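Local atomic coordinates of NADPH-flavin oxidoreductase (Vibrio harveyi, PDB entry 1BKJ), a protein that catalyses the NADPH-dependent reduction of FMN to FMNH2, supplying reduced flavin to luciferase for bioluminescence, and works as a homodimer with bound FMN. Residues Ala37-Met42 and Ala105-Ile110; Gln44-Val49 and Leu77-Asp82; Gln28-Ala33 and Gln113-Ala118; Gly126-Gly131 and Phe153-Gly158. All blocks are in the same frame, centred on the assembly; numbering follows the deposited sequence.

Contact 1 (Ala37-Met42 and Ala105-Ile110). With FMN (flavin mononucleotide), chain F; PO4 (phosphate ion), chain E.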
loop_
_atom_site.group_PDB
_atom_site.type_symbol
_atom_site.label_atom_id
_atom_site.label_comp_id
_atom_site.label_asym_id
_atom_site.label_seq_id
_atom_site.Cartn_x
_atom_site.Cartn_y
_atom_site.Cartn_z
ATOM N N ALA A 37 -10.529 -4.345 2.489
ATOM C CA ALA A 37 -9.077 -4.487 2.682
ATOM C C ALA A 37 -8.694 -4.538 4.167
ATOM O O ALA A 37 -9.414 -3.995 5.008
ATOM C CB ALA A 37 -8.353 -3.328 2.019
ATOM N N SER A 38 -7.567 -5.191 4.480
ATOM C CA SER A 38 -7.048 -5.260 5.854
ATOM C C SER A 38 -6.726 -3.837 6.312
ATOM O O SER A 38 -6.372 -2.986 5.492
ATOM C CB SER A 38 -5.759 -6.084 5.906
ATOM O OG SER A 38 -5.995 -7.448 5.647
ATOM N N SER A 39 -6.804 -3.599 7.614
ATOM C CA SER A 39 -6.543 -2.280 8.170
ATOM C C SER A 39 -5.679 -2.439 9.426
ATOM O O SER A 39 -6.007 -3.258 10.294
ATOM C CB SER A 39 -7.877 -1.601 8.494
ATOM O OG SER A 39 -7.679 -0.390 9.203
ATOM N N SER A 40 -4.581 -1.677 9.509
ATOM C CA SER A 40 -3.663 -1.730 10.657
ATOM C C SER A 40 -4.377 -1.339 11.932
ATOM O O SER A 40 -4.923 -0.243 12.009
ATOM C CB SER A 40 -2.464 -0.800 10.464
ATOM O OG SER A 40 -1.740 -1.095 9.292
ATOM N N SER A 41 -4.430 -2.280 12.883
ATOM C CA SER A 41 -5.085 -2.132 14.204
ATOM C C SER A 41 -6.563 -1.717 14.099
ATOM O O SER A 41 -7.135 -1.160 15.051
ATOM C CB SER A 41 -4.306 -1.166 15.127
ATOM O OG SER A 41 -2.948 -1.526 15.260
ATOM N N MET A 42 -7.158 -1.987 12.927
ATOM C CA MET A 42 -8.547 -1.635 12.593
ATOM C C MET A 42 -8.787 -0.110 12.776
ATOM O O MET A 42 -9.903 0.342 13.043
ATOM C CB MET A 42 -9.524 -2.496 13.416
ATOM C CG MET A 42 -10.931 -2.603 12.885
ATOM S SD MET A 42 -11.055 -2.977 11.149
ATOM C CE MET A 42 -12.780 -3.347 11.041
ATOM N N ALA A 105 0.193 5.391 4.578
ATOM C CA ALA A 105 0.705 5.071 3.243
ATOM C C ALA A 105 0.548 3.592 2.858
ATOM O O ALA A 105 0.110 3.285 1.746
ATOM C CB ALA A 105 2.153 5.505 3.123
ATOM N N VAL A 106 0.880 2.687 3.785
ATOM C CA VAL A 106 0.761 1.250 3.557
ATOM C C VAL A 106 -0.718 0.858 3.374
ATOM O O VAL A 106 -1.066 0.202 2.394
ATOM C CB VAL A 106 1.412 0.440 4.734
ATOM C CG1 VAL A 106 1.021 -1.033 4.690
ATOM C CG2 VAL A 106 2.922 0.547 4.659
ATOM N N ASP A 107 -1.574 1.297 4.297
ATOM C CA ASP A 107 -3.006 0.988 4.245
ATOM C C ASP A 107 -3.710 1.576 3.018
ATOM O O ASP A 107 -4.620 0.942 2.497
ATOM C CB ASP A 107 -3.708 1.406 5.543
ATOM C CG ASP A 107 -3.387 0.481 6.727
ATOM O OD1 ASP A 107 -2.358 -0.229 6.728
ATOM O OD2 ASP A 107 -4.171 0.484 7.693
ATOM N N SER A 108 -3.255 2.741 2.531
ATOM C CA SER A 108 -3.826 3.386 1.330
ATOM C C SER A 108 -3.522 2.549 0.098
ATOM O O SER A 108 -4.385 2.368 -0.740
ATOM C CB SER A 108 -3.265 4.787 1.118
ATOM O OG SER A 108 -3.827 5.695 2.051
ATOM N N GLY A 109 -2.297 2.023 0.040
ATOM C CA GLY A 109 -1.860 1.164 -1.050
ATOM C C GLY A 109 -2.655 -0.142 -1.097
ATOM O O GLY A 109 -3.083 -0.567 -2.171
ATOM N N ILE A 110 -2.879 -0.761 0.067
ATOM C CA ILE A 110 -3.657 -2.005 0.184
ATOM C C ILE A 110 -5.100 -1.761 -0.297
ATOM O O ILE A 110 -5.604 -2.488 -1.147
ATOM C CB ILE A 110 -3.690 -2.513 1.659
ATOM C CG1 ILE A 110 -2.280 -2.881 2.112
ATOM C CG2 ILE A 110 -4.615 -3.731 1.826
ATOM C CD1 ILE A 110 -2.166 -3.084 3.583
HETATM N N1 FMN F . -2.977 -8.457 12.757
HETATM C C2 FMN F . -2.320 -9.130 13.754
HETATM O O2 FMN F . -2.850 -10.012 14.396
HETATM N N3 FMN F . -1.019 -8.667 13.960
HETATM C C4 FMN F . -0.328 -7.672 13.252
HETATM O O4 FMN F . 0.853 -7.440 13.542
HETATM C C4A FMN F . -1.161 -6.988 12.261
HETATM N N5 FMN F . -0.512 -6.059 11.436
HETATM C C5A FMN F . -1.163 -5.466 10.351
HETATM C C6 FMN F . -0.444 -4.569 9.574
HETATM C C7 FMN F . -1.033 -4.051 8.423
HETATM C C7M FMN F . -0.094 -3.400 7.398
HETATM C C8 FMN F . -2.424 -4.302 8.123
HETATM C C8M FMN F . -3.139 -3.712 6.938
HETATM C C9 FMN F . -3.186 -5.139 8.942
HETATM C C9A FMN F . -2.549 -5.799 10.055
HETATM N N10 FMN F . -3.202 -6.779 10.880
HETATM C C10 FMN F . -2.505 -7.395 11.961
HETATM C "C1'" FMN F . -4.414 -7.339 10.550
HETATM C "C2'" FMN F . -5.683 -6.822 11.256
HETATM O "O2'" FMN F . -5.647 -6.182 12.507
HETATM C "C3'" FMN F . -6.893 -6.623 10.437
HETATM O "O3'" FMN F . -6.712 -6.349 9.072
HETATM C "C4'" FMN F . -8.185 -6.149 11.031
HETATM O "O4'" FMN F . -8.362 -5.958 12.431
HETATM C "C5'" FMN F . -9.375 -6.114 10.154
HETATM O "O5'" FMN F . -9.727 -7.521 10.177
HETATM P P FMN F . -9.771 -8.483 8.920
HETATM O O1P FMN F . -10.913 -7.960 8.176
HETATM O O2P FMN F . -10.001 -9.792 9.530
HETATM O O3P FMN F . -8.493 -8.386 8.183
HETATM P P PO4 E . -3.085 -5.359 15.044
HETATM O O1 PO4 E . -3.117 -4.279 16.123
HETATM O O2 PO4 E . -3.498 -4.975 13.676
HETATM O O3 PO4 E . -1.599 -5.571 15.077
HETATM O O4 PO4 E . -4.024 -6.361 15.711
HETATM O O HOH W 1 -6.605 -0.510 3.916
HETATM O O HOH W 2 -6.539 1.785 7.780
#
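Ser40 of the loop Ala37-Met42 meets Asp107 on helix 98-121 at the FMN site of this nitroreductase-family dimer, where both segments lend residues to the pocket of a flavin whose other ligands include His11, Arg15 and Lys167 of the second subunit. Two hydrogen bonds from Ser40 grip the carboxylate of Asp107. The backbone N of Ser40 gives a nearly straight bond (164°) to Asp107 OD2 at 2.9 Å, and Ser40 OG donates to Asp107 OD1 at 2.8 Å. Each arrives on the syn side of its oxygen, so one residue pins both branches of the acid and fixes the rotation of the group. OG reaches OD1 because it stands beside the backbone N, anti to the carbonyl carbon (chi1 -58°). Two waters extend the polar seam: one donates to the carbonyl oxygens of Ser38 and Asp107, the other joins Ser39 OG to Asp107 OD2, while Ser39 OG also bonds to Gln44 N. Apolar packing is slight across the loop and helix, with Ala37 CB against Ile110 CG2 at 3.8 Å. Toward the flavin, Ile110 CD1 lies 3.5 Å from the methyl C8M, and Val106 CG1 approaches C7M. The ribityl chain is held from the loop: Ser39 N donates to FMN O3' at 3.1 Å.

Contact 2 (Gln44-Val49 and Leu77-Asp82)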
loop_
_atom_site.group_PDB
_atom_site.type_symbol
_atom_site.label_atom_id
_atom_site.label_comp_id
_atom_site.label_asym_id
_atom_site.label_seq_id
_atom_site.Cartn_x
_atom_site.Cartn_y
_atom_site.Cartn_z
ATOM N N GLN A 44 -8.646 2.229 10.498
ATOM C CA GLN A 44 -9.384 2.765 9.338
ATOM C C GLN A 44 -8.977 4.222 9.059
ATOM O O GLN A 44 -9.753 5.158 9.243
ATOM C CB GLN A 44 -10.892 2.556 9.531
ATOM C CG GLN A 44 -11.238 1.076 9.583
ATOM C CD GLN A 44 -12.699 0.822 9.789
ATOM O OE1 GLN A 44 -13.500 0.976 8.868
ATOM N NE2 GLN A 44 -13.070 0.455 11.005
ATOM N N VAL A 45 -7.727 4.374 8.624
ATOM C CA VAL A 45 -7.099 5.679 8.393
ATOM C C VAL A 45 -7.089 6.262 6.978
ATOM O O VAL A 45 -6.348 7.216 6.693
ATOM C CB VAL A 45 -5.644 5.658 8.937
ATOM C CG1 VAL A 45 -5.667 5.305 10.368
ATOM C CG2 VAL A 45 -4.771 4.653 8.173
ATOM N N VAL A 46 -7.879 5.664 6.093
ATOM C CA VAL A 46 -7.948 6.108 4.704
ATOM C C VAL A 46 -9.276 6.792 4.372
ATOM O O VAL A 46 -10.347 6.370 4.829
ATOM C CB VAL A 46 -7.722 4.918 3.723
ATOM C CG1 VAL A 46 -7.594 5.409 2.272
ATOM C CG2 VAL A 46 -6.479 4.115 4.129
ATOM N N SER A 47 -9.168 7.903 3.645
ATOM C CA SER A 47 -10.328 8.637 3.155
ATOM C C SER A 47 -10.170 8.757 1.651
ATOM O O SER A 47 -9.044 8.895 1.140
ATOM C CB SER A 47 -10.449 10.026 3.775
ATOM O OG SER A 47 -11.191 9.941 4.972
ATOM N N ILE A 48 -11.290 8.629 0.944
ATOM C CA ILE A 48 -11.311 8.737 -0.510
ATOM C C ILE A 48 -12.128 9.966 -0.883
ATOM O O ILE A 48 -13.185 10.197 -0.308
ATOM C CB ILE A 48 -11.965 7.488 -1.188
ATOM C CG1 ILE A 48 -11.208 6.206 -0.805
ATOM C CG2 ILE A 48 -12.010 7.658 -2.743
ATOM C CD1 ILE A 48 -11.853 4.919 -1.295
ATOM N N VAL A 49 -11.590 10.800 -1.766
ATOM C CA VAL A 49 -12.336 11.956 -2.249
ATOM C C VAL A 49 -12.672 11.654 -3.710
ATOM O O VAL A 49 -11.770 11.483 -4.536
ATOM C CB VAL A 49 -11.573 13.314 -2.132
ATOM C CG1 VAL A 49 -12.453 14.440 -2.627
ATOM C CG2 VAL A 49 -11.163 13.603 -0.692
ATOM N N LEU A 77 -10.636 9.113 -8.190
ATOM C CA LEU A 77 -10.610 8.938 -6.733
ATOM C C LEU A 77 -9.271 9.400 -6.156
ATOM O O LEU A 77 -8.223 9.072 -6.709
ATOM C CB LEU A 77 -10.799 7.459 -6.387
ATOM C CG LEU A 77 -11.969 6.664 -6.963
ATOM C CD1 LEU A 77 -11.857 5.235 -6.486
ATOM C CD2 LEU A 77 -13.313 7.279 -6.552
ATOM N N VAL A 78 -9.302 10.182 -5.072
ATOM C CA VAL A 78 -8.082 10.671 -4.429
ATOM C C VAL A 78 -7.978 10.014 -3.050
ATOM O O VAL A 78 -8.880 10.156 -2.225
ATOM C CB VAL A 78 -8.068 12.220 -4.285
ATOM C CG1 VAL A 78 -6.705 12.701 -3.796
ATOM C CG2 VAL A 78 -8.405 12.911 -5.606
ATOM N N PHE A 79 -6.878 9.290 -2.822
ATOM C CA PHE A 79 -6.638 8.580 -1.567
ATOM C C PHE A 79 -5.845 9.427 -0.622
ATOM O O PHE A 79 -4.765 9.909 -0.963
ATOM C CB PHE A 79 -5.934 7.260 -1.830
ATOM C CG PHE A 79 -6.816 6.236 -2.466
ATOM C CD1 PHE A 79 -7.133 6.306 -3.840
ATOM C CD2 PHE A 79 -7.394 5.228 -1.681
ATOM C CE1 PHE A 79 -8.033 5.377 -4.426
ATOM C CE2 PHE A 79 -8.289 4.297 -2.244
ATOM C CZ PHE A 79 -8.614 4.369 -3.625
ATOM N N CYS A 80 -6.384 9.569 0.582
ATOM C CA CYS A 80 -5.800 10.413 1.608
ATOM C C CYS A 80 -5.631 9.741 2.960
ATOM O O CYS A 80 -6.463 8.921 3.361
ATOM C CB CYS A 80 -6.709 11.639 1.850
ATOM S SG CYS A 80 -7.206 12.597 0.408
ATOM N N ILE A 81 -4.573 10.150 3.674
ATOM C CA ILE A 81 -4.320 9.704 5.059
ATOM C C ILE A 81 -5.326 10.545 5.858
ATOM O O ILE A 81 -5.492 11.739 5.579
ATOM C CB ILE A 81 -2.883 10.069 5.577
ATOM C CG1 ILE A 81 -1.810 9.340 4.770
ATOM C CG2 ILE A 81 -2.760 9.728 7.074
ATOM C CD1 ILE A 81 -0.395 9.758 5.072
ATOM N N ASP A 82 -6.009 9.929 6.818
ATOM C CA ASP A 82 -6.994 10.651 7.606
ATOM C C ASP A 82 -7.007 10.272 9.088
ATOM O O ASP A 82 -7.498 9.208 9.461
ATOM C CB ASP A 82 -8.391 10.424 7.001
ATOM C CG ASP A 82 -9.470 11.345 7.584
ATOM O OD1 ASP A 82 -9.251 12.026 8.604
ATOM O OD2 ASP A 82 -10.577 11.372 7.019
#
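Ile48 and Phe79 form a non-hydrogen-bonded pair in an antiparallel ladder of the central sheet, between strand 46-50, outermost within the chain, and strand 75-82. Their side chains lie side by side and point the same way, Phe79 packing on Ala112 of helix 98-121 and Ile48 on Ile31 of helix 24-35. Ile48 CG1 sits 4.2 Å from the centroid of the Phe79 ring in an off-centre CH-pi contact. Ile48 CD1 lies 3.7 Å from Phe79 CE2. With its CG2 branch anti to the backbone N, Ile48 also reaches the other way, to Leu77 CB at 3.8 Å, and so fills the hollow between Phe79 and Leu77. Val46 CG1 comes up at the ring edge, near its plane, 4.0 Å from Phe79 CD2.

The reverse face carries Ser47, Val49, Val78 and Cys80, where the packing is looser: Val49 CG2 rests 4.2 Å from Cys80 SG. Paired backbone bonds join Ser47 with Cys80 and Val49 with Val78, and Asp82 N donates to Val45 O where the loop residue Val45 leads into its strand. Beyond this edge, Ile48 and Val49 pair in parallel with a strand of the second subunit, which continues the sheet across the dimer interface. Asp82 OD2, also bonded to Tyr181 OH of that subunit, receives Ser47 OG on its anti lone pair at 2.6 Å.

Contact 3 (Gln28-Ala33 and Gln113-Ala118)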
loop_
_atom_site.group_PDB
_atom_site.type_symbol
_atom_site.label_atom_id
_atom_site.label_comp_id
_atom_site.label_asym_id
_atom_site.label_seq_id
_atom_site.Cartn_x
_atom_site.Cartn_y
_atom_site.Cartn_z
ATOM N N GLN A 28 -20.198 1.437 -6.497
ATOM C CA GLN A 28 -20.494 1.029 -5.124
ATOM C C GLN A 28 -19.750 -0.269 -4.793
ATOM O O GLN A 28 -19.238 -0.411 -3.695
ATOM C CB GLN A 28 -22.006 0.891 -4.908
ATOM N N THR A 29 -19.590 -1.139 -5.790
ATOM C CA THR A 29 -18.869 -2.403 -5.644
ATOM C C THR A 29 -17.336 -2.186 -5.538
ATOM O O THR A 29 -16.668 -2.855 -4.735
ATOM C CB THR A 29 -19.252 -3.356 -6.789
ATOM O OG1 THR A 29 -20.641 -3.694 -6.658
ATOM C CG2 THR A 29 -18.436 -4.632 -6.768
ATOM N N ILE A 30 -16.804 -1.221 -6.298
ATOM C CA ILE A 30 -15.374 -0.876 -6.277
ATOM C C ILE A 30 -14.985 -0.343 -4.889
ATOM O O ILE A 30 -13.961 -0.743 -4.342
ATOM C CB ILE A 30 -15.033 0.142 -7.402
ATOM C CG1 ILE A 30 -15.063 -0.580 -8.753
ATOM C CG2 ILE A 30 -13.651 0.796 -7.206
ATOM C CD1 ILE A 30 -15.265 0.332 -9.948
ATOM N N ILE A 31 -15.845 0.508 -4.326
ATOM C CA ILE A 31 -15.653 1.098 -2.995
ATOM C C ILE A 31 -15.784 -0.003 -1.925
ATOM O O ILE A 31 -14.955 -0.060 -1.021
ATOM C CB ILE A 31 -16.650 2.309 -2.731
ATOM C CG1 ILE A 31 -16.359 3.489 -3.681
ATOM C CG2 ILE A 31 -16.643 2.761 -1.253
ATOM C CD1 ILE A 31 -14.961 4.061 -3.616
ATOM N N GLN A 32 -16.777 -0.894 -2.053
ATOM C CA GLN A 32 -16.945 -1.996 -1.094
ATOM C C GLN A 32 -15.733 -2.933 -1.102
ATOM O O GLN A 32 -15.309 -3.401 -0.048
ATOM C CB GLN A 32 -18.222 -2.813 -1.349
ATOM C CG GLN A 32 -19.552 -2.155 -0.927
ATOM C CD GLN A 32 -19.546 -1.508 0.472
ATOM O OE1 GLN A 32 -19.951 -0.347 0.629
ATOM N NE2 GLN A 32 -19.087 -2.254 1.489
ATOM N N ALA A 33 -15.166 -3.162 -2.290
ATOM C CA ALA A 33 -13.977 -3.992 -2.456
ATOM C C ALA A 33 -12.796 -3.337 -1.728
ATOM O O ALA A 33 -12.022 -4.019 -1.049
ATOM C CB ALA A 33 -13.660 -4.163 -3.918
ATOM N N GLN A 113 -5.389 -0.918 -4.143
ATOM C CA GLN A 113 -5.173 -2.069 -4.996
ATOM C C GLN A 113 -6.412 -2.944 -5.064
ATOM O O GLN A 113 -6.684 -3.522 -6.107
ATOM C CB GLN A 113 -3.913 -2.849 -4.598
ATOM C CG GLN A 113 -3.514 -4.002 -5.540
ATOM C CD GLN A 113 -3.347 -3.608 -7.014
ATOM O OE1 GLN A 113 -3.136 -2.446 -7.349
ATOM N NE2 GLN A 113 -3.419 -4.596 -7.892
ATOM N N ASN A 114 -7.191 -2.983 -3.979
ATOM C CA ASN A 114 -8.445 -3.740 -3.962
ATOM C C ASN A 114 -9.451 -3.068 -4.912
ATOM O O ASN A 114 -10.090 -3.749 -5.719
ATOM C CB ASN A 114 -9.020 -3.810 -2.550
ATOM C CG ASN A 114 -8.716 -5.122 -1.850
ATOM O OD1 ASN A 114 -7.894 -5.917 -2.292
ATOM N ND2 ASN A 114 -9.399 -5.355 -0.753
ATOM N N CYS A 115 -9.491 -1.730 -4.877
ATOM C CA CYS A 115 -10.369 -0.914 -5.731
ATOM C C CYS A 115 -10.036 -1.131 -7.201
ATOM O O CYS A 115 -10.927 -1.447 -7.994
ATOM C CB CYS A 115 -10.230 0.574 -5.403
ATOM S SG CYS A 115 -10.954 1.073 -3.838
ATOM N N LEU A 116 -8.736 -1.053 -7.527
ATOM C CA LEU A 116 -8.253 -1.241 -8.898
ATOM C C LEU A 116 -8.516 -2.651 -9.412
ATOM O O LEU A 116 -8.996 -2.796 -10.538
ATOM C CB LEU A 116 -6.763 -0.876 -9.046
ATOM C CG LEU A 116 -6.175 -0.940 -10.469
ATOM C CD1 LEU A 116 -6.896 0.004 -11.430
ATOM C CD2 LEU A 116 -4.688 -0.640 -10.452
ATOM N N LEU A 117 -8.234 -3.670 -8.589
ATOM C CA LEU A 117 -8.480 -5.065 -8.971
ATOM C C LEU A 117 -9.965 -5.352 -9.219
ATOM O O LEU A 117 -10.314 -6.016 -10.199
ATOM C CB LEU A 117 -7.910 -6.039 -7.943
ATOM C CG LEU A 117 -6.398 -6.240 -7.967
ATOM C CD1 LEU A 117 -6.024 -7.192 -6.859
ATOM C CD2 LEU A 117 -5.924 -6.783 -9.310
ATOM N N ALA A 118 -10.832 -4.792 -8.378
ATOM C CA ALA A 118 -12.280 -4.940 -8.542
ATOM C C ALA A 118 -12.670 -4.333 -9.898
ATOM O O ALA A 118 -13.327 -4.987 -10.701
ATOM C CB ALA A 118 -13.020 -4.232 -7.428
#
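An antiparallel helix pair, helix 24-35 against helix 98-121 of the nitroreductase-type fold, comes together through small side chains. Ala33 CB and Ala118 CB touch at 3.6 Å. With alanines at this point, the segment axes can approach to 7.8 Å at an angle of 142° between their directions, a close packing for two helices. Ile30 supplies the larger bump. Its CG2 branch, anti to the backbone N, reaches across to Cys115 of helix 98-121, lying 3.6 Å from the carbonyl O and 3.9 Å from CB. The same isoleucine touches Ala118 CB more loosely through CG1, so it rests between Cys115 and Ala118, one helical turn apart. In return, Cys115 SG sits 3.5 Å from Ile30 O.

Beyond this apolar patch, Asn114 supplies a hydrogen bond between the segments. Its ND2 donates to the carbonyl oxygen of Ala33 near the end of helix 24-35, in a bent bond (135°) that comes from a direction tilted 30° from the carbonyl plane. The other end of the amide faces the dimer interface, where OD1 accepts from Gln113 NE2 of the second subunit. One buried amide therefore joins the two helices to each other and to the partner chain. Asn114 CB also presses on the oxygen to which ND2 is bonded, Ala33 O, at 3.4 Å.

Contact 4 (Gly126-Gly131 and Phe153-Gly158). With FMN (flavin mononucleotide), chain D.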
loop_
_atom_site.group_PDB
_atom_site.type_symbol
_atom_site.label_atom_id
_atom_site.label_comp_id
_atom_site.label_asym_id
_atom_site.label_seq_id
_atom_site.Cartn_x
_atom_site.Cartn_y
_atom_site.Cartn_z
ATOM N N GLY A 126 -7.503 1.297 -15.467
ATOM C CA GLY A 126 -7.102 2.304 -14.503
ATOM C C GLY A 126 -5.616 2.584 -14.409
ATOM O O GLY A 126 -4.802 1.870 -14.994
ATOM N N VAL A 127 -5.282 3.652 -13.685
ATOM C CA VAL A 127 -3.904 4.061 -13.484
ATOM C C VAL A 127 -3.821 4.891 -12.216
ATOM O O VAL A 127 -4.680 5.727 -11.957
ATOM C CB VAL A 127 -3.323 4.857 -14.732
ATOM C CG1 VAL A 127 -4.062 6.167 -14.977
ATOM C CG2 VAL A 127 -1.811 5.105 -14.591
ATOM N N TYR A 128 -2.787 4.636 -11.420
ATOM C CA TYR A 128 -2.555 5.408 -10.198
ATOM C C TYR A 128 -1.950 6.744 -10.629
ATOM O O TYR A 128 -1.300 6.808 -11.677
ATOM C CB TYR A 128 -1.541 4.723 -9.304
ATOM C CG TYR A 128 -1.991 3.522 -8.534
ATOM C CD1 TYR A 128 -1.969 2.246 -9.115
ATOM C CD2 TYR A 128 -2.407 3.643 -7.195
ATOM C CE1 TYR A 128 -2.351 1.101 -8.381
ATOM C CE2 TYR A 128 -2.794 2.506 -6.450
ATOM C CZ TYR A 128 -2.761 1.242 -7.058
ATOM O OH TYR A 128 -3.134 0.129 -6.374
ATOM N N ILE A 129 -2.198 7.809 -9.864
ATOM C CA ILE A 129 -1.673 9.145 -10.173
ATOM C C ILE A 129 -0.931 9.714 -8.951
ATOM O O ILE A 129 -1.539 10.358 -8.083
ATOM C CB ILE A 129 -2.811 10.146 -10.658
ATOM C CG1 ILE A 129 -3.607 9.577 -11.858
ATOM C CG2 ILE A 129 -2.227 11.537 -11.010
ATOM C CD1 ILE A 129 -2.823 9.367 -13.140
ATOM N N GLY A 130 0.377 9.462 -8.894
ATOM C CA GLY A 130 1.199 9.964 -7.804
ATOM C C GLY A 130 1.710 11.365 -8.086
ATOM O O GLY A 130 2.253 12.024 -7.193
ATOM N N GLY A 131 1.494 11.823 -9.325
ATOM C CA GLY A 131 1.897 13.147 -9.772
ATOM C C GLY A 131 1.300 14.300 -8.982
ATOM O O GLY A 131 1.876 15.382 -8.965
ATOM N N PHE A 153 -2.203 9.949 -3.359
ATOM C CA PHE A 153 -2.269 9.700 -4.795
ATOM C C PHE A 153 -3.711 9.680 -5.266
ATOM O O PHE A 153 -4.630 9.580 -4.463
ATOM C CB PHE A 153 -1.556 8.375 -5.188
ATOM C CG PHE A 153 -2.042 7.156 -4.438
ATOM C CD1 PHE A 153 -3.164 6.429 -4.888
ATOM C CD2 PHE A 153 -1.407 6.744 -3.251
ATOM C CE1 PHE A 153 -3.654 5.325 -4.172
ATOM C CE2 PHE A 153 -1.891 5.635 -2.512
ATOM C CZ PHE A 153 -3.019 4.923 -2.975
ATOM N N GLY A 154 -3.877 9.749 -6.581
ATOM C CA GLY A 154 -5.186 9.671 -7.191
ATOM C C GLY A 154 -5.292 8.365 -7.965
ATOM O O GLY A 154 -4.336 7.574 -8.001
ATOM N N MET A 155 -6.451 8.124 -8.569
ATOM C CA MET A 155 -6.680 6.928 -9.373
ATOM C C MET A 155 -7.722 7.212 -10.444
ATOM O O MET A 155 -8.819 7.687 -10.140
ATOM C CB MET A 155 -7.138 5.743 -8.507
ATOM C CG MET A 155 -7.301 4.441 -9.295
ATOM S SD MET A 155 -7.811 3.063 -8.298
ATOM C CE MET A 155 -6.258 2.621 -7.575
ATOM N N CYS A 156 -7.347 6.954 -11.695
ATOM C CA CYS A 156 -8.245 7.115 -12.837
ATOM C C CYS A 156 -8.896 5.763 -13.112
ATOM O O CYS A 156 -8.226 4.738 -13.059
ATOM C CB CYS A 156 -7.480 7.520 -14.100
ATOM S SG CYS A 156 -6.671 9.100 -14.046
ATOM N N LEU A 157 -10.208 5.760 -13.343
ATOM C CA LEU A 157 -10.953 4.541 -13.666
ATOM C C LEU A 157 -11.882 4.833 -14.849
ATOM O O LEU A 157 -12.380 5.954 -14.991
ATOM C CB LEU A 157 -11.789 4.034 -12.465
ATOM C CG LEU A 157 -11.123 3.541 -11.165
ATOM C CD1 LEU A 157 -12.172 3.194 -10.123
ATOM C CD2 LEU A 157 -10.193 2.354 -11.447
ATOM N N GLY A 158 -12.077 3.837 -15.708
ATOM C CA GLY A 158 -12.966 3.997 -16.851
ATOM C C GLY A 158 -12.833 2.871 -17.852
ATOM O O GLY A 158 -12.070 1.927 -17.648
HETATM N N1 FMN D . 1.337 6.493 -14.117
HETATM C C2 FMN D . 1.065 7.677 -14.762
HETATM O O2 FMN D . 0.993 7.817 -15.956
HETATM N N3 FMN D . 0.960 8.752 -13.889
HETATM C C4 FMN D . 1.308 8.778 -12.506
HETATM O O4 FMN D . 1.274 9.849 -11.929
HETATM C C4A FMN D . 1.676 7.502 -11.962
HETATM N N5 FMN D . 1.757 7.439 -10.576
HETATM C C5A FMN D . 1.827 6.199 -9.925
HETATM C C6 FMN D . 1.760 6.196 -8.544
HETATM C C7 FMN D . 1.763 4.990 -7.846
HETATM C C7M FMN D . 1.472 5.054 -6.317
HETATM C C8 FMN D . 1.882 3.763 -8.560
HETATM C C8M FMN D . 2.027 2.433 -7.895
HETATM C C9 FMN D . 1.948 3.756 -9.929
HETATM C C9A FMN D . 1.911 4.986 -10.657
HETATM N N10 FMN D . 1.884 5.061 -12.097
HETATM C C10 FMN D . 1.670 6.301 -12.753
HETATM C "C1'" FMN D . 1.764 3.942 -12.867
HETATM C "C2'" FMN D . 3.013 3.405 -13.527
HETATM O "O2'" FMN D . 3.973 4.223 -14.045
HETATM C "C3'" FMN D . 3.128 1.946 -13.679
HETATM O "O3'" FMN D . 2.517 1.161 -12.687
HETATM C "C4'" FMN D . 4.302 1.285 -14.348
HETATM O "O4'" FMN D . 5.178 2.047 -15.144
HETATM C "C5'" FMN D . 4.334 -0.157 -14.532
HETATM O "O5'" FMN D . 3.428 -0.334 -15.663
HETATM P P FMN D . 1.987 -1.093 -15.590
HETATM O O1P FMN D . 2.342 -2.478 -15.344
HETATM O O2P FMN D . 1.376 -0.762 -16.901
HETATM O O3P FMN D . 1.242 -0.608 -14.404
#
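Val127 with Cys156 and Ile129 with Gly154 are the hydrogen-bonded pairs of an antiparallel ladder between strands 125-129 and 149-158, whose segment axes come within 4.3 Å. On one face, the Tyr128 ring is enclosed on several sides. Met155 CE lies over one ring face in a CH-pi contact, 3.9 Å from the centroid, placed there by the bend at chi3 (-80°); with SD farther off, 5.5 Å from the centroid, the pair is also a Met-aromatic contact. The opposite face meets the flavin methyl C8M toward its rim. The edge of Tyr128 points at the face of Phe153 in an offset edge-to-face pair, planes at 61°, and Tyr128 OH bonds to Gln113 OE1. On the reverse face, Cys156 SG packs on Ile129 CG1 at 3.8 Å. Val127 CG2 approaches flavin N1 at 3.5 Å. Where the strand ends, Gly130 N donates to FMN N5 at 3.0 Å and Gly131 N to O4. A backbone N-H bonded to flavin N5 is characteristic of the FMN site of nitroreductase-family flavoenzymes.

Overall arrangement
All four contacts are buried, yet they differ in chemistry. Contacts 2 and 4 are ladders of one antiparallel sheet, tied through its inner strands by the bond from Phe79 N to Phe153 O; contact 2 lies at the edge extended by the second subunit, contact 4 nearer the chain's centre. Contacts 1 and 3 share helix 98-121, which packs on that sheet: contact 1 is mainly polar and water-bridged, contact 3 mainly apolar with one amide bond. Contacts 1 and 4 touch different FMN molecules, so each chain contributes to both sites. Helix 98-121 also reaches contact 4, where Leu116 packs on Tyr128 and Met155, and contact 2 meets contact 1 where Val46 packs against Ser108.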